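Local coordinates for protein aeromonas extracellular serine protease (Aeromonas sobria, PDB 3WQB) that cleaves peptide bonds after paired basic residues as a secreted calcium-dependent serine protease of the furin type, acting as a probable virulence factor, at residues D157-L162 with D197-Q202; Q203-Q208 with L435-W440; K238-N243 with K394-W399. The protein carries 1 engineered substitution. All coordinates share one frame; numbering follows the deposited sequence.

Interaction 1: D157-L162 with D197-Q202; sequences DWLYAL and DRLFEQ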
# COMPACT_ATOMS: atom_id res chain seq x y z
N ASP A 157 -12.56 14.66 0.10
CA ASP A 157 -13.11 13.33 0.37
C ASP A 157 -12.08 12.39 1.00
O ASP A 157 -12.43 11.59 1.88
CB ASP A 157 -13.74 12.75 -0.89
CG ASP A 157 -14.93 13.55 -1.36
OD1 ASP A 157 -15.64 14.13 -0.50
OD2 ASP A 157 -15.17 13.58 -2.58
N TRP A 158 -10.82 12.48 0.57
CA TRP A 158 -9.75 11.72 1.24
C TRP A 158 -9.68 12.12 2.72
O TRP A 158 -9.65 11.26 3.59
CB TRP A 158 -8.38 11.91 0.58
CG TRP A 158 -8.24 11.28 -0.78
CD1 TRP A 158 -8.01 11.93 -1.96
CD2 TRP A 158 -8.29 9.88 -1.09
NE1 TRP A 158 -7.91 11.02 -2.99
CE2 TRP A 158 -8.10 9.76 -2.49
CE3 TRP A 158 -8.49 8.72 -0.33
CZ2 TRP A 158 -8.09 8.53 -3.14
CZ3 TRP A 158 -8.50 7.49 -0.99
CH2 TRP A 158 -8.29 7.40 -2.38
N LEU A 159 -9.65 13.42 3.00
CA LEU A 159 -9.67 13.92 4.37
C LEU A 159 -10.86 13.38 5.15
O LEU A 159 -10.71 12.89 6.28
CB LEU A 159 -9.70 15.45 4.35
CG LEU A 159 -8.42 16.14 3.89
CD1 LEU A 159 -8.68 17.62 3.74
CD2 LEU A 159 -7.27 15.88 4.87
N TYR A 160 -12.05 13.43 4.54
CA TYR A 160 -13.27 13.01 5.20
C TYR A 160 -13.20 11.55 5.65
O TYR A 160 -13.65 11.19 6.74
CB TYR A 160 -14.50 13.24 4.30
CG TYR A 160 -15.79 13.20 5.09
CD1 TYR A 160 -16.43 11.98 5.37
CD2 TYR A 160 -16.36 14.37 5.58
CE1 TYR A 160 -17.59 11.94 6.13
CE2 TYR A 160 -17.52 14.33 6.32
CZ TYR A 160 -18.13 13.12 6.60
OH TYR A 160 -19.28 13.09 7.34
N ALA A 161 -12.62 10.71 4.79
CA ALA A 161 -12.59 9.26 4.99
C ALA A 161 -11.46 8.79 5.89
O ALA A 161 -11.57 7.73 6.51
CB ALA A 161 -12.48 8.57 3.65
N LEU A 162 -10.37 9.55 5.93
CA LEU A 162 -9.13 9.06 6.51
C LEU A 162 -8.82 9.68 7.88
O LEU A 162 -7.67 9.66 8.34
CB LEU A 162 -7.97 9.23 5.52
CG LEU A 162 -7.99 8.24 4.35
CD1 LEU A 162 -7.11 8.72 3.20
CD2 LEU A 162 -7.57 6.83 4.81
N ASP A 197 -0.21 12.97 5.09
CA ASP A 197 0.81 12.45 6.01
C ASP A 197 0.66 13.07 7.40
O ASP A 197 0.78 12.36 8.40
CB ASP A 197 2.22 12.70 5.48
CG ASP A 197 2.62 11.73 4.37
OD1 ASP A 197 1.81 10.85 3.98
OD2 ASP A 197 3.76 11.86 3.89
N ARG A 198 0.38 14.37 7.45
CA ARG A 198 0.21 15.05 8.74
C ARG A 198 -1.02 14.52 9.47
O ARG A 198 -0.99 14.32 10.69
CB ARG A 198 0.13 16.56 8.54
CG ARG A 198 1.46 17.18 8.14
CD ARG A 198 1.30 18.60 7.66
NE ARG A 198 2.55 19.12 7.12
CZ ARG A 198 2.71 20.37 6.68
NH1 ARG A 198 1.70 21.23 6.72
NH2 ARG A 198 3.88 20.75 6.20
N LEU A 199 -2.09 14.28 8.72
CA LEU A 199 -3.29 13.70 9.31
C LEU A 199 -3.01 12.30 9.86
O LEU A 199 -3.42 11.96 10.98
CB LEU A 199 -4.42 13.62 8.27
CG LEU A 199 -5.70 12.91 8.70
CD1 LEU A 199 -6.37 13.64 9.86
CD2 LEU A 199 -6.65 12.75 7.51
N PHE A 200 -2.32 11.48 9.07
CA PHE A 200 -2.04 10.11 9.48
C PHE A 200 -1.16 10.12 10.73
O PHE A 200 -1.33 9.27 11.61
CB PHE A 200 -1.33 9.32 8.38
CG PHE A 200 -2.19 8.87 7.21
CD1 PHE A 200 -3.31 9.59 6.75
CD2 PHE A 200 -1.82 7.73 6.50
CE1 PHE A 200 -4.03 9.14 5.64
CE2 PHE A 200 -2.52 7.29 5.39
CZ PHE A 200 -3.62 8.00 4.94
N GLU A 201 -0.21 11.05 10.80
CA GLU A 201 0.65 11.17 11.98
C GLU A 201 -0.19 11.48 13.22
O GLU A 201 -0.04 10.83 14.26
CB GLU A 201 1.72 12.25 11.76
CG GLU A 201 2.55 12.51 13.02
CD GLU A 201 3.75 13.42 12.79
OE1 GLU A 201 3.99 13.86 11.65
OE2 GLU A 201 4.44 13.70 13.78
N GLN A 202 -1.08 12.46 13.10
CA GLN A 202 -1.90 12.85 14.25
C GLN A 202 -2.82 11.71 14.70
O GLN A 202 -3.01 11.49 15.89
CB GLN A 202 -2.70 14.10 13.91
CG GLN A 202 -1.84 15.32 13.84
CD GLN A 202 -0.92 15.48 15.06
OE1 GLN A 202 -1.35 15.34 16.21
NE2 GLN A 202 0.36 15.78 14.81
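Leu162 meets Phe200 and Leu199 across two nearly parallel helices, whose short axes run 10.9 Å apart at 9°. The apolar contacts form two groups. In the first, Leu162 lies against the Phe200 ring: its CB comes obliquely to CE1 at 3.9 Å, while its CD1 lies in the ring plane, at the edge between CE1 and CZ. The chi1 of Phe200 (-75°) sets CG anti to its own carbonyl carbon, and the ring reaches across the gap. In the second, Leu199 CD2 touches Leu159 CD2 at 4.1 Å, the two side chains crossing at a slant. The polar element is a backbone carbonyl. Leu162 O, in the wider pi-type turn of residues 160-162, packs on Leu199 CD2 at 3.4 Å and accepts a hydrogen bond from Tyr212 OH; Tyr212 also stacks on Phe200. In this subtilisin fold the two helices belong to successive strand-helix-strand connections. Helix 155-164 links strands 140-144 and 173-179, and helix 191-205 links 173-179 and 211-215. Leu162 rests on Val77, Gln176 and Tyr178, and Phe200 on Gln176, so the pair sits directly on the central parallel sheet.

Interaction 2: Q203-Q208 with L435-W440; sequences QTLKAQ and LVQLPW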
# COMPACT_ATOMS: atom_id res chain seq x y z
N GLN A 203 -3.37 11.00 13.72
CA GLN A 203 -4.27 9.90 14.00
C GLN A 203 -3.57 8.68 14.58
O GLN A 203 -4.14 7.95 15.39
CB GLN A 203 -5.03 9.52 12.73
CG GLN A 203 -6.17 10.50 12.40
CD GLN A 203 -7.34 10.33 13.35
OE1 GLN A 203 -7.48 11.06 14.33
NE2 GLN A 203 -8.17 9.34 13.08
N THR A 204 -2.33 8.45 14.15
CA THR A 204 -1.56 7.31 14.65
C THR A 204 -1.09 7.54 16.09
O THR A 204 -1.19 6.65 16.94
CB THR A 204 -0.35 7.00 13.75
OG1 THR A 204 -0.80 6.65 12.43
CG2 THR A 204 0.47 5.84 14.31
N LEU A 205 -0.57 8.74 16.35
CA LEU A 205 0.13 9.00 17.63
C LEU A 205 -0.74 9.45 18.81
O LEU A 205 -0.22 9.66 19.89
CB LEU A 205 1.30 9.96 17.41
CG LEU A 205 2.40 9.39 16.49
CD1 LEU A 205 3.53 10.40 16.33
CD2 LEU A 205 2.95 8.03 16.96
N LYS A 206 -2.04 9.54 18.63
CA LYS A 206 -2.90 9.99 19.72
C LYS A 206 -3.27 8.83 20.65
O LYS A 206 -2.97 7.68 20.37
CB LYS A 206 -4.17 10.61 19.16
CG LYS A 206 -4.95 9.62 18.31
CD LYS A 206 -6.19 10.23 17.75
CE LYS A 206 -7.03 9.13 17.17
NZ LYS A 206 -8.38 9.59 16.74
N ALA A 207 -3.94 9.15 21.75
CA ALA A 207 -4.57 8.13 22.58
C ALA A 207 -5.59 7.36 21.74
O ALA A 207 -6.29 7.96 20.91
CB ALA A 207 -5.24 8.76 23.79
N GLN A 208 -5.68 6.05 21.96
CA GLN A 208 -6.50 5.17 21.13
C GLN A 208 -6.09 5.35 19.66
O GLN A 208 -6.94 5.59 18.79
CB GLN A 208 -8.01 5.44 21.32
CG GLN A 208 -8.67 4.78 22.54
CD GLN A 208 -7.87 4.95 23.82
OE1 GLN A 208 -7.13 4.05 24.22
NE2 GLN A 208 -8.00 6.11 24.46
N LEU A 435 7.77 7.85 20.05
CA LEU A 435 8.44 7.93 18.76
C LEU A 435 9.30 9.19 18.68
O LEU A 435 8.86 10.28 19.04
CB LEU A 435 7.40 7.97 17.63
CG LEU A 435 7.98 8.00 16.20
CD1 LEU A 435 8.65 6.70 15.82
CD2 LEU A 435 6.89 8.34 15.20
N VAL A 436 10.54 9.00 18.22
CA VAL A 436 11.43 10.09 17.89
C VAL A 436 11.63 10.07 16.38
O VAL A 436 12.00 9.05 15.79
CB VAL A 436 12.80 9.92 18.59
CG1 VAL A 436 13.78 11.00 18.13
CG2 VAL A 436 12.63 9.98 20.11
N GLN A 437 11.36 11.21 15.75
CA GLN A 437 11.61 11.39 14.33
C GLN A 437 12.79 12.34 14.20
O GLN A 437 12.66 13.56 14.41
CB GLN A 437 10.37 11.97 13.65
CG GLN A 437 9.14 11.10 13.82
CD GLN A 437 7.90 11.73 13.25
OE1 GLN A 437 7.81 11.93 12.04
NE2 GLN A 437 6.95 12.05 14.11
N LEU A 438 13.95 11.78 13.87
CA LEU A 438 15.15 12.60 13.78
C LEU A 438 15.01 13.58 12.62
O LEU A 438 14.37 13.27 11.62
CB LEU A 438 16.41 11.75 13.61
CG LEU A 438 16.84 10.87 14.79
CD1 LEU A 438 18.13 10.14 14.47
CD2 LEU A 438 17.01 11.68 16.07
N PRO A 439 15.62 14.77 12.75
CA PRO A 439 15.59 15.70 11.62
C PRO A 439 16.19 15.06 10.37
O PRO A 439 17.15 14.28 10.46
CB PRO A 439 16.47 16.86 12.10
CG PRO A 439 16.43 16.78 13.59
CD PRO A 439 16.33 15.32 13.91
N TRP A 440 15.61 15.37 9.22
CA TRP A 440 16.19 14.97 7.93
C TRP A 440 17.62 15.48 7.87
O TRP A 440 17.91 16.63 8.26
CB TRP A 440 15.40 15.58 6.78
CG TRP A 440 14.09 14.92 6.46
CD1 TRP A 440 12.85 15.35 6.83
CD2 TRP A 440 13.89 13.73 5.68
NE1 TRP A 440 11.89 14.50 6.34
CE2 TRP A 440 12.49 13.50 5.62
CE3 TRP A 440 14.75 12.83 5.04
CZ2 TRP A 440 11.94 12.41 4.95
CZ3 TRP A 440 14.20 11.75 4.35
CH2 TRP A 440 12.81 11.55 4.31
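Leu205, in the C-terminal part of helix 191-205, reaches Leu435 with both methyl groups. Its CB already points at the segment 435-440, but is still too far from it to touch. With chi1 at -63°, CG stands anti to the carbonyl carbon and carries the branch outward from the helix. There the chain forks. CD1 packs on Leu435 CD2 at 4.1 Å and skirts the amide nitrogen of Gln437, NE2, at a loose 4.4 Å. CD2 comes to the same Leu435 CD2 at 4.3 Å, so the methyl of Leu435 faces the fork of Leu205, and the two leucine side chains cross at about a right angle. Leu435 offers this methyl because its CG is anti to its backbone N (chi1 -178°). Trp254 touches both leucines and Phe253 adds to the packing on Leu435. The contact joins the subtilisin domain to the P-domain: residue 435 leads into strand 436-444, which pairs with strand 583-595 in the beta-sheet of the P-domain. The amide of Gln437 does its polar work with the helix, NE2 being hydrogen-bonded to Glu201 OE2. On the other flank of segment 203-208, Lys206 NZ gives a 3.0 Å bond to Gln203 OE1. It approaches from above the carbonyl plane, 37° out of it.

Interaction 3: K238-N243 with K394-W399; sequences KLPFEN and KGLEGW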
# COMPACT_ATOMS: atom_id res chain seq x y z
N LYS A 238 13.91 -12.43 -12.21
CA LYS A 238 12.59 -12.43 -11.58
C LYS A 238 12.49 -11.39 -10.45
O LYS A 238 12.27 -11.71 -9.28
CB LYS A 238 12.22 -13.83 -11.10
CG LYS A 238 12.09 -14.84 -12.24
CD LYS A 238 11.90 -16.25 -11.73
CE LYS A 238 11.76 -17.26 -12.88
NZ LYS A 238 10.46 -17.14 -13.58
N LEU A 239 12.68 -10.13 -10.83
CA LEU A 239 12.51 -8.98 -9.95
C LEU A 239 11.12 -8.40 -10.15
O LEU A 239 10.59 -8.45 -11.26
CB LEU A 239 13.56 -7.93 -10.29
CG LEU A 239 15.00 -8.35 -9.99
CD1 LEU A 239 15.99 -7.33 -10.52
CD2 LEU A 239 15.21 -8.55 -8.50
N PRO A 240 10.53 -7.82 -9.10
CA PRO A 240 9.19 -7.25 -9.28
C PRO A 240 9.20 -6.12 -10.30
O PRO A 240 10.13 -5.31 -10.34
CB PRO A 240 8.87 -6.70 -7.88
CG PRO A 240 10.21 -6.42 -7.28
CD PRO A 240 11.05 -7.57 -7.74
N PHE A 241 8.15 -6.05 -11.11
CA PHE A 241 7.99 -4.90 -11.98
C PHE A 241 7.65 -3.69 -11.10
O PHE A 241 8.26 -2.62 -11.22
CB PHE A 241 6.92 -5.21 -13.04
CG PHE A 241 6.90 -4.26 -14.22
CD1 PHE A 241 8.08 -3.75 -14.77
CD2 PHE A 241 5.69 -3.90 -14.80
CE1 PHE A 241 8.04 -2.90 -15.89
CE2 PHE A 241 5.64 -3.05 -15.91
CZ PHE A 241 6.82 -2.56 -16.46
N GLU A 242 6.68 -3.86 -10.21
CA GLU A 242 6.36 -2.85 -9.22
C GLU A 242 7.02 -3.16 -7.88
O GLU A 242 6.59 -4.05 -7.15
CB GLU A 242 4.86 -2.75 -9.05
CG GLU A 242 4.39 -1.68 -8.10
CD GLU A 242 2.92 -1.48 -8.21
OE1 GLU A 242 2.51 -0.64 -9.04
OE2 GLU A 242 2.17 -2.20 -7.51
N ASN A 243 8.10 -2.44 -7.59
CA ASN A 243 8.61 -2.39 -6.25
C ASN A 243 7.65 -1.55 -5.43
O ASN A 243 7.17 -0.52 -5.91
CB ASN A 243 10.01 -1.79 -6.26
CG ASN A 243 10.67 -1.82 -4.91
OD1 ASN A 243 10.27 -1.10 -4.00
ND2 ASN A 243 11.70 -2.64 -4.78
N LYS A 394 23.16 -8.87 -6.09
CA LYS A 394 21.84 -9.11 -5.54
C LYS A 394 20.89 -7.96 -5.91
O LYS A 394 21.18 -6.80 -5.62
CB LYS A 394 21.96 -9.28 -4.03
CG LYS A 394 20.69 -9.66 -3.30
CD LYS A 394 21.01 -10.23 -1.92
CE LYS A 394 21.76 -9.23 -1.05
NZ LYS A 394 22.26 -9.88 0.18
N GLY A 395 19.79 -8.31 -6.57
CA GLY A 395 18.76 -7.35 -6.98
C GLY A 395 17.56 -7.35 -6.05
O GLY A 395 16.82 -6.36 -5.97
N LEU A 396 17.35 -8.48 -5.37
CA LEU A 396 16.31 -8.62 -4.35
C LEU A 396 16.75 -9.69 -3.37
O LEU A 396 17.17 -10.76 -3.77
CB LEU A 396 14.96 -8.99 -4.96
CG LEU A 396 13.76 -8.94 -3.99
CD1 LEU A 396 13.33 -7.51 -3.75
CD2 LEU A 396 12.59 -9.77 -4.51
N GLU A 397 16.65 -9.41 -2.08
CA GLU A 397 17.07 -10.35 -1.06
C GLU A 397 16.06 -11.47 -0.85
O GLU A 397 14.88 -11.35 -1.22
CB GLU A 397 17.28 -9.64 0.29
CG GLU A 397 18.17 -8.41 0.21
CD GLU A 397 17.41 -7.10 0.07
OE1 GLU A 397 16.40 -7.03 -0.67
OE2 GLU A 397 17.84 -6.12 0.71
N GLY A 398 16.54 -12.56 -0.27
CA GLY A 398 15.68 -13.54 0.38
C GLY A 398 15.56 -13.13 1.84
O GLY A 398 15.67 -11.95 2.17
N TRP A 399 15.36 -14.10 2.73
CA TRP A 399 15.35 -13.82 4.17
C TRP A 399 16.74 -13.49 4.68
O TRP A 399 17.70 -14.22 4.40
CB TRP A 399 14.83 -15.02 4.94
CG TRP A 399 13.35 -15.18 4.89
CD1 TRP A 399 12.65 -16.09 4.15
CD2 TRP A 399 12.38 -14.40 5.60
NE1 TRP A 399 11.30 -15.94 4.37
CE2 TRP A 399 11.11 -14.91 5.26
CE3 TRP A 399 12.46 -13.34 6.52
CZ2 TRP A 399 9.93 -14.39 5.78
CZ3 TRP A 399 11.29 -12.83 7.05
CH2 TRP A 399 10.03 -13.35 6.68
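Leu239 and Leu396 lie alongside each other head to tail, the end of one beside the root of the other. Leu239 has CG anti to its carbonyl carbon (chi1 -66°), which swings its CD2 methyl across to the second segment. There CD2 touches Leu396 CB at 3.6 Å. The same methyl sits squarely over the face of the peptide group joining Gly395 to Leu396, 3.6 Å from Gly395 C and 3.7 Å from Gly395 O. Gly395 brings no side chain of its own to this place, and the leucine can lie close against the backbone. Leu396 extends the other way: its CG is anti to the backbone N (chi1 -171°), which carries the branch on towards the next residue of the loop, where CD2 meets Pro240 CD at 4.2 Å. Two adjacent residues of the loop are thus engaged by one leucine, Leu239 at its CB and Pro240 at its tip. All four touching residues are buried, and the contact between the segments is apolar. The close fit of Leu239 coincides with a classic beta bulge, in which Gly395 and Leu396 both bond to Val379. Leu239 also rests on Val379 and Val381, and Leu396 on Pro410. The loop 238-243, between strands 228-233 and 255-261, therefore packs on the antiparallel pair 379-384 and 390-396, while Asn243 and Glu397 hydrogen-bond to Ser505 and Ile502 within the P-domain.

How the interactions relate
Interactions 1 and 2 use the same helix, 191-205, one turn after the other: interaction 1 is largely buried and binds it to a neighbouring helix inside the subtilisin domain, whereas interaction 2, at the surface, carries the helix across to the P-domain. They touch directly through Glu201 and Gln437, a polar link beside two otherwise apolar contacts. Interaction 3 lies on the opposite side of the chain's centre from interaction 1, with nearest atoms about 15 Å away, and is nested within the loop that interaction 2 closes. It is buried like interaction 1, but loop and bulged strand replace paired helices, and a methyl on a peptide face replaces leucine against an aromatic edge.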